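Local coordinates for coproheme decarboxylase (Thermus thermophilus, PDB 1VDH), which catalyses the hydrogen peroxide-dependent, stepwise decarboxylation of coproheme to heme b, the last step of coproporphyrin-dependent heme synthesis, and assembles as a homopentamer, at residues H172-K178 against E216-V222; G115-K119 against A162-A166; V136-V142 against D201-P207; G14-L18 against L79-L83. One frame throughout, in Å; residues are numbered along the deposited sequence.

How the contacts relate
Contacts 1 and 2 use two ends of one element, helix 162-177: its first turn packs against the end of strand 102-116 in contact 2, and its last turns meet 216-222 in contact 1, the two contact centres being about 16 Å apart. Contact 1 holds His172, the predicted axial ligand of the coproheme iron. Contacts 3 and 4 lie in the β-sheet and touch where Val136 CG2 meets Leu79 CD1 at 3.8 Å. From contact 3, the side chain of Leu202 lies about 4 Å from those of Gln185 and Tyr145, both predicted to bind coproheme. Strand 198-204 of contact 3 leads into helix 207-217 of contact 1; the centres of contacts 1 and 3 are about 20 Å apart.

Contact 1: H172-K178 against E216-V222; sequences HGETGRK and EMRFDEV
His172 crosses Met217 at about a right angle, and its side chain can be followed atom by atom. CB lies 3.7 Å from Val222 CG1, and CG and ND1 approach the same methyl, which comes in obliquely. The buried ND1 has no polar partner in the model. Farther out, CE1 meets Met217 SD at 3.3 Å, and at the tip NE2 has Met217 CE and SD each 3.7 Å away. CE sits over one ring face, 4.0 Å from the centroid and offset toward the rim, in a CH-pi contact. CG stands anti to the backbone N of His172 (chi1 -174°), which carries the imidazole out to the thioether. One turn later, Thr175 OG1 is 2.7 Å from Asp220 OD1; the carbonyl of Ala171 competes for that proton. Lys178, bent at its last two torsions, turns NZ back to Thr175 O and makes a salt bridge of 2.9 Å to Glu216 OE1, met from above the carboxylate plane. Glu216 OE2 is bonded to Tyr179. With an alanine here, the Lys178 ammonium would probably lose its carboxylate mate and Tyr179 its acceptor. His172 being the predicted axial iron ligand, the site is consistent with the proximal side of the chlorite dismutase-family pocket.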
loop_
_atom_site.group_PDB
_atom_site.type_symbol
_atom_site.label_atom_id
_atom_site.label_comp_id
_atom_site.label_asym_id
_atom_site.label_seq_id
_atom_site.Cartn_x
_atom_site.Cartn_y
_atom_site.Cartn_z
ATOM N N HIS A 172 -30.882 9.332 -6.561
ATOM C CA HIS A 172 -29.551 9.744 -6.993
ATOM C C HIS A 172 -29.683 10.590 -8.259
ATOM O O HIS A 172 -29.112 11.684 -8.352
ATOM C CB HIS A 172 -28.694 8.504 -7.272
ATOM C CG HIS A 172 -27.262 8.810 -7.580
ATOM N ND1 HIS A 172 -26.384 9.295 -6.634
ATOM C CD2 HIS A 172 -26.552 8.688 -8.726
ATOM C CE1 HIS A 172 -25.193 9.455 -7.183
ATOM N NE2 HIS A 172 -25.268 9.096 -8.452
ATOM N N GLY A 173 -30.455 10.081 -9.220
ATOM C CA GLY A 173 -30.677 10.793 -10.468
ATOM C C GLY A 173 -31.341 12.138 -10.238
ATOM O O GLY A 173 -31.030 13.116 -10.920
ATOM N N GLU A 174 -32.249 12.188 -9.268
ATOM C CA GLU A 174 -32.957 13.420 -8.923
ATOM C C GLU A 174 -31.989 14.462 -8.372
ATOM O O GLU A 174 -31.995 15.617 -8.804
ATOM C CB GLU A 174 -34.040 13.139 -7.883
ATOM C CG GLU A 174 -35.223 12.338 -8.411
ATOM C CD GLU A 174 -36.207 11.937 -7.323
ATOM O OE1 GLU A 174 -37.163 11.196 -7.638
ATOM O OE2 GLU A 174 -36.031 12.356 -6.155
ATOM N N THR A 175 -31.156 14.041 -7.422
ATOM C CA THR A 175 -30.176 14.929 -6.805
ATOM C C THR A 175 -29.253 15.553 -7.846
ATOM O O THR A 175 -28.949 16.747 -7.777
ATOM C CB THR A 175 -29.325 14.176 -5.755
ATOM O OG1 THR A 175 -30.168 13.752 -4.679
ATOM C CG2 THR A 175 -28.222 15.073 -5.201
ATOM N N GLY A 176 -28.849 14.748 -8.827
ATOM C CA GLY A 176 -27.959 15.220 -9.872
ATOM C C GLY A 176 -28.606 16.012 -10.998
ATOM O O GLY A 176 -27.900 16.585 -11.831
ATOM N N ARG A 177 -29.936 16.060 -11.023
ATOM C CA ARG A 177 -30.650 16.787 -12.067
ATOM C C ARG A 177 -30.393 18.289 -12.014
ATOM O O ARG A 177 -30.302 18.940 -13.056
ATOM C CB ARG A 177 -32.155 16.486 -12.008
ATOM C CG ARG A 177 -33.008 17.276 -13.003
ATOM C CD ARG A 177 -34.323 16.561 -13.342
ATOM N NE ARG A 177 -35.118 16.217 -12.161
ATOM C CZ ARG A 177 -35.223 14.988 -11.659
ATOM N NH1 ARG A 177 -34.583 13.975 -12.233
ATOM N NH2 ARG A 177 -35.966 14.769 -10.582
ATOM N N LYS A 178 -30.244 18.835 -10.808
ATOM C CA LYS A 178 -29.989 20.267 -10.667
ATOM C C LYS A 178 -28.600 20.639 -11.183
ATOM O O LYS A 178 -28.309 21.815 -11.393
ATOM C CB LYS A 178 -30.154 20.726 -9.211
ATOM C CG LYS A 178 -29.056 20.258 -8.264
ATOM C CD LYS A 178 -29.186 20.898 -6.881
ATOM C CE LYS A 178 -30.394 20.363 -6.128
ATOM N NZ LYS A 178 -30.273 18.901 -5.868
ATOM N N GLU A 216 -22.773 16.798 -2.349
ATOM C CA GLU A 216 -24.221 16.696 -2.170
ATOM C C GLU A 216 -24.716 15.265 -2.373
ATOM O O GLU A 216 -25.516 14.767 -1.579
ATOM C CB GLU A 216 -24.983 17.658 -3.085
ATOM C CG GLU A 216 -26.493 17.594 -2.855
ATOM C CD GLU A 216 -27.286 18.661 -3.591
ATOM O OE1 GLU A 216 -28.528 18.559 -3.609
ATOM O OE2 GLU A 216 -26.687 19.608 -4.130
ATOM N N MET A 217 -24.196 14.585 -3.392
ATOM C CA MET A 217 -24.595 13.202 -3.668
ATOM C C MET A 217 -24.259 12.212 -2.563
ATOM O O MET A 217 -24.929 11.189 -2.428
ATOM C CB MET A 217 -23.980 12.700 -4.975
ATOM C CG MET A 217 -24.647 13.241 -6.213
ATOM S SD MET A 217 -23.941 12.493 -7.684
ATOM C CE MET A 217 -25.268 12.796 -8.855
ATOM N N ARG A 218 -23.225 12.508 -1.778
ATOM C CA ARG A 218 -22.831 11.607 -0.699
ATOM C C ARG A 218 -23.908 11.506 0.384
ATOM O O ARG A 218 -23.912 10.558 1.166
ATOM C CB ARG A 218 -21.474 12.011 -0.110
ATOM C CG ARG A 218 -20.748 10.853 0.588
ATOM C CD ARG A 218 -19.240 10.983 0.476
ATOM N NE ARG A 218 -18.798 10.906 -0.915
ATOM C CZ ARG A 218 -17.529 10.938 -1.308
ATOM N NH1 ARG A 218 -16.545 11.037 -0.415
ATOM N NH2 ARG A 218 -17.241 10.890 -2.603
ATOM N N PHE A 219 -24.847 12.454 0.393
ATOM C CA PHE A 219 -25.945 12.426 1.358
ATOM C C PHE A 219 -27.134 11.575 0.880
ATOM O O PHE A 219 -28.058 11.310 1.649
ATOM C CB PHE A 219 -26.388 13.845 1.733
ATOM C CG PHE A 219 -25.344 14.614 2.496
ATOM C CD1 PHE A 219 -24.438 15.428 1.830
ATOM C CD2 PHE A 219 -25.245 14.494 3.881
ATOM C CE1 PHE A 219 -23.438 16.119 2.532
ATOM C CE2 PHE A 219 -24.253 15.175 4.593
ATOM C CZ PHE A 219 -23.346 15.991 3.912
ATOM N N ASP A 220 -27.120 11.164 -0.388
ATOM C CA ASP A 220 -28.179 10.295 -0.920
ATOM C C ASP A 220 -27.873 8.924 -0.323
ATOM O O ASP A 220 -26.703 8.548 -0.229
ATOM C CB ASP A 220 -28.109 10.196 -2.452
ATOM C CG ASP A 220 -28.433 11.511 -3.150
ATOM O OD1 ASP A 220 -29.172 12.337 -2.576
ATOM O OD2 ASP A 220 -27.948 11.711 -4.289
ATOM N N GLU A 221 -28.900 8.177 0.073
ATOM C CA GLU A 221 -28.673 6.865 0.680
ATOM C C GLU A 221 -27.809 5.931 -0.167
ATOM O O GLU A 221 -26.941 5.232 0.364
ATOM C CB GLU A 221 -29.994 6.180 1.047
ATOM C CG GLU A 221 -29.793 4.874 1.823
ATOM C CD GLU A 221 -31.080 4.297 2.400
ATOM O OE1 GLU A 221 -32.120 4.990 2.402
ATOM O OE2 GLU A 221 -31.045 3.142 2.866
ATOM N N VAL A 222 -28.019 5.949 -1.483
ATOM C CA VAL A 222 -27.251 5.096 -2.382
ATOM C C VAL A 222 -25.744 5.314 -2.230
ATOM O O VAL A 222 -24.976 4.352 -2.205
ATOM C CB VAL A 222 -27.685 5.279 -3.860
ATOM C CG1 VAL A 222 -27.420 6.706 -4.336
ATOM C CG2 VAL A 222 -26.972 4.265 -4.743
#

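Contact 2: G115-K119 against A162-A166; sequences GSQEK and AKERA
This is a strand-end to helix-start contact in the chlorite dismutase-type α+β barrel: Gln117 and Glu118, in the loop leaving strand 102-116, lie against Ala162, Lys163, Arg165 and Ala166 in the first turns of helix 162-177, which carries the predicted axial histidine farther along. The principal polar link is Arg165 NH1 to Gln117 OE1, 2.7 Å. It is bent at the donor (N-H...O angle 141°), yet it runs nearly along the amide C=O direction and meets OE1 close to the guanidinium plane, which stands 81° from the amide plane. Gln117 OE1 also accepts a bond from Thr9 OG1, so two donors grip it. The second terminal nitrogen of the same guanidinium, Arg165 NH2, is held by the carbonyls of Glu7 and Leu160, which limits rotation of the group, and Ala162 CA lies over one of its faces. The bend of Arg165 at chi3 (-95°) brings the group back over that helix turn. The apolar stem of Gln117 contributes too, its CB 3.8 Å from Ala166 CB, while its carbonyl O meets Ala162 CB at 3.5 Å. The exposed Glu118 extends toward the helix without a salt bridge, since Lys163 NZ stays 5.0 Å from its OE2. Its carboxylate lies against the first turn, OE1 3.6 Å from Ala166 CB and OE2 3.4 Å from Lys163 CA.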
loop_
_atom_site.group_PDB
_atom_site.type_symbol
_atom_site.label_atom_id
_atom_site.label_comp_id
_atom_site.label_asym_id
_atom_site.label_seq_id
_atom_site.Cartn_x
_atom_site.Cartn_y
_atom_site.Cartn_z
ATOM N N GLY A 115 -27.173 1.723 -17.325
ATOM C CA GLY A 115 -27.884 0.730 -16.544
ATOM C C GLY A 115 -29.305 1.056 -16.137
ATOM O O GLY A 115 -29.713 2.219 -16.089
ATOM N N SER A 116 -30.054 -0.001 -15.838
ATOM C CA SER A 116 -31.439 0.097 -15.400
ATOM C C SER A 116 -31.669 -1.048 -14.424
ATOM O O SER A 116 -31.394 -2.199 -14.744
ATOM C CB SER A 116 -32.389 -0.037 -16.588
ATOM O OG SER A 116 -33.728 0.118 -16.158
ATOM N N GLN A 117 -32.181 -0.726 -13.241
ATOM C CA GLN A 117 -32.413 -1.725 -12.202
ATOM C C GLN A 117 -33.595 -2.662 -12.436
ATOM O O GLN A 117 -33.537 -3.835 -12.056
ATOM C CB GLN A 117 -32.545 -1.045 -10.834
ATOM C CG GLN A 117 -31.324 -0.215 -10.430
ATOM C CD GLN A 117 -30.042 -1.034 -10.362
ATOM O OE1 GLN A 117 -30.061 -2.217 -10.019
ATOM N NE2 GLN A 117 -28.923 -0.405 -10.696
ATOM N N GLU A 118 -34.659 -2.150 -13.052
ATOM C CA GLU A 118 -35.852 -2.954 -13.315
ATOM C C GLU A 118 -36.204 -3.103 -14.798
ATOM O O GLU A 118 -35.885 -4.119 -15.409
ATOM C CB GLU A 118 -37.049 -2.402 -12.535
ATOM C CG GLU A 118 -36.904 -2.516 -11.023
ATOM C CD GLU A 118 -38.132 -2.032 -10.272
ATOM O OE1 GLU A 118 -38.484 -0.841 -10.403
ATOM O OE2 GLU A 118 -38.740 -2.845 -9.540
ATOM N N LYS A 119 -36.877 -2.106 -15.368
ATOM C CA LYS A 119 -37.270 -2.154 -16.777
ATOM C C LYS A 119 -36.108 -1.848 -17.720
ATOM O O LYS A 119 -35.516 -0.773 -17.653
ATOM C CB LYS A 119 -38.429 -1.187 -17.043
ATOM C CG LYS A 119 -39.762 -1.630 -16.449
ATOM C CD LYS A 119 -40.270 -2.905 -17.117
ATOM C CE LYS A 119 -41.600 -3.363 -16.529
ATOM N NZ LYS A 119 -42.683 -2.352 -16.702
ATOM N N ALA A 162 -34.186 -5.777 -6.677
ATOM C CA ALA A 162 -34.085 -4.818 -7.774
ATOM C C ALA A 162 -34.942 -3.579 -7.515
ATOM O O ALA A 162 -34.552 -2.462 -7.855
ATOM C CB ALA A 162 -34.483 -5.473 -9.092
ATOM N N LYS A 163 -36.088 -3.785 -6.870
ATOM C CA LYS A 163 -37.008 -2.696 -6.560
ATOM C C LYS A 163 -36.374 -1.641 -5.648
ATOM O O LYS A 163 -36.575 -0.444 -5.847
ATOM C CB LYS A 163 -38.289 -3.247 -5.926
ATOM C CG LYS A 163 -39.389 -2.210 -5.753
ATOM C CD LYS A 163 -40.623 -2.814 -5.094
ATOM C CE LYS A 163 -41.737 -1.781 -4.949
ATOM N NZ LYS A 163 -42.242 -1.305 -6.270
ATOM N N GLU A 164 -35.620 -2.084 -4.644
ATOM C CA GLU A 164 -34.961 -1.156 -3.728
ATOM C C GLU A 164 -33.812 -0.435 -4.427
ATOM O O GLU A 164 -33.614 0.767 -4.235
ATOM C CB GLU A 164 -34.465 -1.878 -2.470
ATOM C CG GLU A 164 -33.677 -0.994 -1.488
ATOM C CD GLU A 164 -34.486 0.171 -0.905
ATOM O OE1 GLU A 164 -35.735 0.116 -0.912
ATOM O OE2 GLU A 164 -33.864 1.144 -0.420
ATOM N N ARG A 165 -33.058 -1.162 -5.246
ATOM C CA ARG A 165 -31.956 -0.550 -5.981
ATOM C C ARG A 165 -32.492 0.530 -6.919
ATOM O O ARG A 165 -31.881 1.591 -7.072
ATOM C CB ARG A 165 -31.165 -1.604 -6.758
ATOM C CG ARG A 165 -30.207 -2.403 -5.874
ATOM C CD ARG A 165 -29.360 -3.374 -6.676
ATOM N NE ARG A 165 -29.940 -4.715 -6.717
ATOM C CZ ARG A 165 -30.393 -5.299 -7.819
ATOM N NH1 ARG A 165 -30.342 -4.661 -8.981
ATOM N NH2 ARG A 165 -30.885 -6.526 -7.763
ATOM N N ALA A 166 -33.661 0.273 -7.503
ATOM C CA ALA A 166 -34.296 1.226 -8.407
ATOM C C ALA A 166 -34.677 2.513 -7.674
ATOM O O ALA A 166 -34.445 3.609 -8.183
ATOM C CB ALA A 166 -35.530 0.601 -9.057
#

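Contact 3: V136-V142 against D201-P207; sequences VPKSGYV and DLFSEDP
The carbonyl O of Ser204 takes the shortest bond of the contact, 2.7 Å from Tyr141 N, with the donor nearly in line with the C=O. The return bond, Ser204 N to Tyr141 O, is longer at 3.2 Å, and its donor is tilted from the carbonyl plane. Together they make Tyr141 and Ser204 an antiparallel hydrogen-bonded pair, followed by the non-hydrogen-bonded pair of Val142 and Phe203. On the Phe203 side, Pro137 CD sits over the ring centre, 3.9 Å from the centroid and 8° off the normal, while Val142 CG2 lies alongside, 3.5 Å from CE1. If Phe203 were an alanine, Pro137 and Val142 CG2 would probably lose the ring they pack on, letting loop 136-140 shift. CG of Tyr141 is anti to its carbonyl carbon (chi1 -54°), which brings the ring edge to the carbonyl O atoms of Ser204 and Glu205 and one face to Pro207 CD, 3.9 Å from the centroid; its hydroxyl is bonded to Asp84 of a neighbouring subunit. At the exposed end, Glu205, bent at chi2, reaches back so that OE2 meets Ser139 OG at 2.9 Å on its syn side. This pairing of strands 141-152 and 198-204 is part of the antiparallel sheet of the dimeric α+β barrel fold, where Leu202 lies near Gln185 and Tyr145, predicted coproheme-binding residues.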
loop_
_atom_site.group_PDB
_atom_site.type_symbol
_atom_site.label_atom_id
_atom_site.label_comp_id
_atom_site.label_asym_id
_atom_site.label_seq_id
_atom_site.Cartn_x
_atom_site.Cartn_y
_atom_site.Cartn_z
ATOM N N VAL A 136 -15.914 13.493 -25.940
ATOM C CA VAL A 136 -15.253 14.251 -24.885
ATOM C C VAL A 136 -15.315 15.747 -25.219
ATOM O O VAL A 136 -14.894 16.158 -26.301
ATOM C CB VAL A 136 -13.772 13.823 -24.766
ATOM C CG1 VAL A 136 -13.060 14.662 -23.743
ATOM C CG2 VAL A 136 -13.678 12.348 -24.405
ATOM N N PRO A 137 -15.862 16.575 -24.306
ATOM C CA PRO A 137 -15.955 18.020 -24.553
ATOM C C PRO A 137 -14.580 18.669 -24.729
ATOM O O PRO A 137 -13.584 18.217 -24.154
ATOM C CB PRO A 137 -16.726 18.537 -23.329
ATOM C CG PRO A 137 -16.471 17.509 -22.278
ATOM C CD PRO A 137 -16.520 16.213 -23.037
ATOM N N LYS A 138 -14.528 19.720 -25.542
ATOM C CA LYS A 138 -13.265 20.381 -25.855
ATOM C C LYS A 138 -12.921 21.660 -25.098
ATOM O O LYS A 138 -12.265 22.547 -25.641
ATOM C CB LYS A 138 -13.183 20.632 -27.362
ATOM C CG LYS A 138 -13.509 19.405 -28.202
ATOM C CD LYS A 138 -12.528 18.279 -27.940
ATOM C CE LYS A 138 -12.895 17.044 -28.736
ATOM N NZ LYS A 138 -11.899 15.962 -28.542
ATOM N N SER A 139 -13.326 21.732 -23.839
ATOM C CA SER A 139 -13.037 22.888 -23.000
ATOM C C SER A 139 -13.343 22.504 -21.563
ATOM O O SER A 139 -13.889 21.433 -21.304
ATOM C CB SER A 139 -13.909 24.085 -23.403
ATOM O OG SER A 139 -15.285 23.816 -23.188
ATOM N N GLY A 140 -12.991 23.380 -20.632
ATOM C CA GLY A 140 -13.278 23.109 -19.240
ATOM C C GLY A 140 -12.359 22.137 -18.528
ATOM O O GLY A 140 -11.173 22.029 -18.838
ATOM N N TYR A 141 -12.949 21.391 -17.601
ATOM C CA TYR A 141 -12.216 20.454 -16.762
ATOM C C TYR A 141 -12.838 19.068 -16.708
ATOM O O TYR A 141 -13.989 18.868 -17.097
ATOM C CB TYR A 141 -12.147 21.024 -15.333
ATOM C CG TYR A 141 -11.585 22.427 -15.283
ATOM C CD1 TYR A 141 -10.239 22.651 -14.991
ATOM C CD2 TYR A 141 -12.376 23.523 -15.627
ATOM C CE1 TYR A 141 -9.692 23.935 -15.057
ATOM C CE2 TYR A 141 -11.839 24.803 -15.698
ATOM C CZ TYR A 141 -10.502 25.002 -15.418
ATOM O OH TYR A 141 -9.971 26.269 -15.538
ATOM N N VAL A 142 -12.055 18.116 -16.211
ATOM C CA VAL A 142 -12.507 16.747 -16.056
ATOM C C VAL A 142 -12.232 16.276 -14.633
ATOM O O VAL A 142 -11.265 16.707 -13.998
ATOM C CB VAL A 142 -11.789 15.768 -17.037
ATOM C CG1 VAL A 142 -10.302 15.650 -16.695
ATOM C CG2 VAL A 142 -12.451 14.387 -16.975
ATOM N N ASP A 201 -16.582 9.813 -15.118
ATOM C CA ASP A 201 -16.007 11.024 -15.697
ATOM C C ASP A 201 -17.023 12.148 -15.615
ATOM O O ASP A 201 -18.145 12.014 -16.109
ATOM C CB ASP A 201 -15.650 10.824 -17.168
ATOM C CG ASP A 201 -14.440 9.957 -17.355
ATOM O OD1 ASP A 201 -13.312 10.455 -17.144
ATOM O OD2 ASP A 201 -14.621 8.778 -17.708
ATOM N N LEU A 202 -16.645 13.231 -14.948
ATOM C CA LEU A 202 -17.507 14.404 -14.836
ATOM C C LEU A 202 -16.819 15.508 -15.636
ATOM O O LEU A 202 -15.597 15.631 -15.597
ATOM C CB LEU A 202 -17.656 14.842 -13.370
ATOM C CG LEU A 202 -18.170 13.813 -12.349
ATOM C CD1 LEU A 202 -18.302 14.471 -10.972
ATOM C CD2 LEU A 202 -19.509 13.243 -12.795
ATOM N N PHE A 203 -17.600 16.282 -16.384
ATOM C CA PHE A 203 -17.061 17.369 -17.191
ATOM C C PHE A 203 -17.793 18.655 -16.831
ATOM O O PHE A 203 -19.023 18.664 -16.729
ATOM C CB PHE A 203 -17.243 17.070 -18.680
ATOM C CG PHE A 203 -16.589 15.793 -19.131
ATOM C CD1 PHE A 203 -15.216 15.733 -19.338
ATOM C CD2 PHE A 203 -17.351 14.654 -19.361
ATOM C CE1 PHE A 203 -14.609 14.553 -19.775
ATOM C CE2 PHE A 203 -16.755 13.469 -19.798
ATOM C CZ PHE A 203 -15.382 13.420 -20.005
ATOM N N SER A 204 -17.041 19.739 -16.657
ATOM C CA SER A 204 -17.631 21.027 -16.288
ATOM C C SER A 204 -16.661 22.156 -16.585
ATOM O O SER A 204 -15.460 21.929 -16.717
ATOM C CB SER A 204 -17.956 21.040 -14.785
ATOM O OG SER A 204 -18.636 22.229 -14.408
ATOM N N GLU A 205 -17.183 23.378 -16.670
ATOM C CA GLU A 205 -16.345 24.547 -16.930
ATOM C C GLU A 205 -15.771 25.100 -15.632
ATOM O O GLU A 205 -14.947 26.011 -15.650
ATOM C CB GLU A 205 -17.147 25.643 -17.642
ATOM C CG GLU A 205 -17.670 25.247 -19.018
ATOM C CD GLU A 205 -16.565 24.878 -20.005
ATOM O OE1 GLU A 205 -15.582 25.643 -20.138
ATOM O OE2 GLU A 205 -16.688 23.823 -20.662
ATOM N N ASP A 206 -16.212 24.542 -14.507
ATOM C CA ASP A 206 -15.757 24.978 -13.190
ATOM C C ASP A 206 -15.553 23.745 -12.314
ATOM O O ASP A 206 -16.501 23.017 -12.034
ATOM C CB ASP A 206 -16.812 25.905 -12.562
ATOM C CG ASP A 206 -16.349 26.550 -11.252
ATOM O OD1 ASP A 206 -15.302 26.163 -10.693
ATOM O OD2 ASP A 206 -17.057 27.460 -10.770
ATOM N N PRO A 207 -14.307 23.506 -11.863
ATOM C CA PRO A 207 -14.008 22.348 -11.016
ATOM C C PRO A 207 -14.790 22.348 -9.703
ATOM O O PRO A 207 -15.021 21.297 -9.118
ATOM C CB PRO A 207 -12.490 22.452 -10.804
ATOM C CG PRO A 207 -12.215 23.909 -10.942
ATOM C CD PRO A 207 -13.095 24.311 -12.098
#

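Contact 4: G14-L18 against L79-L83; sequences GWHVL and LRPGL
Antiparallel β-pairing joins strand 10-24 to the end of strand 74-80 in the barrel sheet of this chlorite dismutase relative, with His16 opposite Arg80 and Val17 opposite Leu79. The first is a hydrogen-bonded pair: His16 N to Arg80 O measures 2.6 Å and Arg80 N to His16 O 2.9 Å. Val17 and Leu79 form the adjoining non-hydrogen-bonded pair, their side chains side by side and pointing the same way, with Val17 CG2 3.8 Å from Leu79 CG. Trp15, two residues before Val17 on the same strand, also reaches Leu79. Its CE3 atom comes 3.8 Å from Leu79 CB, the two side chains meeting at about a right angle, while its pyrrole part runs alongside Pro81, with NE1 3.9 Å from Pro81 CG. Arg80 folds back on its own strand: NH1 gives a bond of 3.0 Å to Leu79 O, approaching from above the carbonyl plane, although the acceptor lies within the plane of the guanidinium. That group also makes a cation-pi contact with Trp51. Beyond Arg80 the chain turns at Pro81 and passes the imidazole of His16. His16 CG is anti to its carbonyl carbon (chi1 -70°), which turns a ring face toward Gly82, and ND1 is bonded to the hydroxyl of Tyr109. Val208 of a neighbouring subunit also packs on His16, so the ring sits at an interface of the pentamer. Gly82 CA lies over the centre of the His16 ring in a CH-pi contact, 3.6 Å from the centroid and only 9° off the ring normal.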
loop_
_atom_site.group_PDB
_atom_site.type_symbol
_atom_site.label_atom_id
_atom_site.label_comp_id
_atom_site.label_asym_id
_atom_site.label_seq_id
_atom_site.Cartn_x
_atom_site.Cartn_y
_atom_site.Cartn_z
ATOM N N GLY A 14 -21.373 0.557 -24.545
ATOM C CA GLY A 14 -21.063 1.424 -25.665
ATOM C C GLY A 14 -19.577 1.382 -25.956
ATOM O O GLY A 14 -18.966 0.309 -25.964
ATOM N N TRP A 15 -18.987 2.550 -26.186
ATOM C CA TRP A 15 -17.559 2.642 -26.473
ATOM C C TRP A 15 -16.695 2.175 -25.307
ATOM O O TRP A 15 -17.085 2.293 -24.141
ATOM C CB TRP A 15 -17.170 4.088 -26.803
ATOM C CG TRP A 15 -17.380 4.506 -28.232
ATOM C CD1 TRP A 15 -17.577 3.692 -29.316
ATOM C CD2 TRP A 15 -17.389 5.849 -28.732
ATOM N NE1 TRP A 15 -17.701 4.449 -30.461
ATOM C CE2 TRP A 15 -17.592 5.776 -30.129
ATOM C CE3 TRP A 15 -17.245 7.111 -28.134
ATOM C CZ2 TRP A 15 -17.657 6.916 -30.937
ATOM C CZ3 TRP A 15 -17.310 8.246 -28.938
ATOM C CH2 TRP A 15 -17.515 8.139 -30.326
ATOM N N HIS A 16 -15.531 1.624 -25.638
ATOM C CA HIS A 16 -14.565 1.178 -24.641
ATOM C C HIS A 16 -13.784 2.431 -24.278
ATOM O O HIS A 16 -13.602 3.316 -25.111
ATOM C CB HIS A 16 -13.644 0.108 -25.219
ATOM C CG HIS A 16 -14.335 -1.194 -25.477
ATOM N ND1 HIS A 16 -13.777 -2.411 -25.148
ATOM C CD2 HIS A 16 -15.548 -1.467 -26.014
ATOM C CE1 HIS A 16 -14.616 -3.378 -25.475
ATOM N NE2 HIS A 16 -15.697 -2.833 -26.001
ATOM N N VAL A 17 -13.336 2.507 -23.032
ATOM C CA VAL A 17 -12.638 3.683 -22.542
ATOM C C VAL A 17 -11.304 3.382 -21.876
ATOM O O VAL A 17 -11.186 2.439 -21.094
ATOM C CB VAL A 17 -13.508 4.420 -21.490
ATOM C CG1 VAL A 17 -12.914 5.774 -21.163
ATOM C CG2 VAL A 17 -14.950 4.553 -21.976
ATOM N N LEU A 18 -10.309 4.210 -22.170
ATOM C CA LEU A 18 -9.005 4.061 -21.546
ATOM C C LEU A 18 -8.535 5.384 -20.952
ATOM O O LEU A 18 -8.470 6.403 -21.647
ATOM C CB LEU A 18 -7.949 3.552 -22.534
ATOM C CG LEU A 18 -6.520 3.514 -21.965
ATOM C CD1 LEU A 18 -6.424 2.485 -20.839
ATOM C CD2 LEU A 18 -5.514 3.190 -23.062
ATOM N N LEU A 79 -11.588 6.944 -26.217
ATOM C CA LEU A 79 -12.760 6.080 -26.306
ATOM C C LEU A 79 -12.777 5.506 -27.721
ATOM O O LEU A 79 -12.517 6.228 -28.683
ATOM C CB LEU A 79 -14.054 6.858 -26.035
ATOM C CG LEU A 79 -14.345 7.259 -24.584
ATOM C CD1 LEU A 79 -13.608 8.541 -24.232
ATOM C CD2 LEU A 79 -15.848 7.444 -24.386
ATOM N N ARG A 80 -13.037 4.204 -27.836
ATOM C CA ARG A 80 -13.057 3.522 -29.135
ATOM C C ARG A 80 -14.123 2.426 -29.124
ATOM O O ARG A 80 -14.613 2.044 -28.060
ATOM C CB ARG A 80 -11.692 2.874 -29.415
ATOM C CG ARG A 80 -10.488 3.813 -29.453
ATOM C CD ARG A 80 -10.482 4.721 -30.679
ATOM N NE ARG A 80 -9.198 5.409 -30.805
ATOM C CZ ARG A 80 -8.879 6.547 -30.195
ATOM N NH1 ARG A 80 -9.759 7.168 -29.414
ATOM N NH2 ARG A 80 -7.645 7.024 -30.298
ATOM N N PRO A 81 -14.500 1.908 -30.311
ATOM C CA PRO A 81 -15.513 0.849 -30.437
ATOM C C PRO A 81 -15.085 -0.511 -29.862
ATOM O O PRO A 81 -15.895 -1.436 -29.801
ATOM C CB PRO A 81 -15.728 0.756 -31.954
ATOM C CG PRO A 81 -15.358 2.110 -32.451
ATOM C CD PRO A 81 -14.128 2.422 -31.641
ATOM N N GLY A 82 -13.827 -0.626 -29.441
ATOM C CA GLY A 82 -13.341 -1.881 -28.880
ATOM C C GLY A 82 -12.016 -1.739 -28.149
ATOM O O GLY A 82 -11.462 -0.639 -28.079
ATOM N N LEU A 83 -11.494 -2.847 -27.623
ATOM C CA LEU A 83 -10.222 -2.827 -26.899
ATOM C C LEU A 83 -9.009 -2.665 -27.812
ATOM O O LEU A 83 -8.069 -1.942 -27.481
ATOM C CB LEU A 83 -10.060 -4.097 -26.051
ATOM C CG LEU A 83 -8.733 -4.288 -25.304
ATOM C CD1 LEU A 83 -8.464 -3.129 -24.350
ATOM C CD2 LEU A 83 -8.757 -5.614 -24.542
#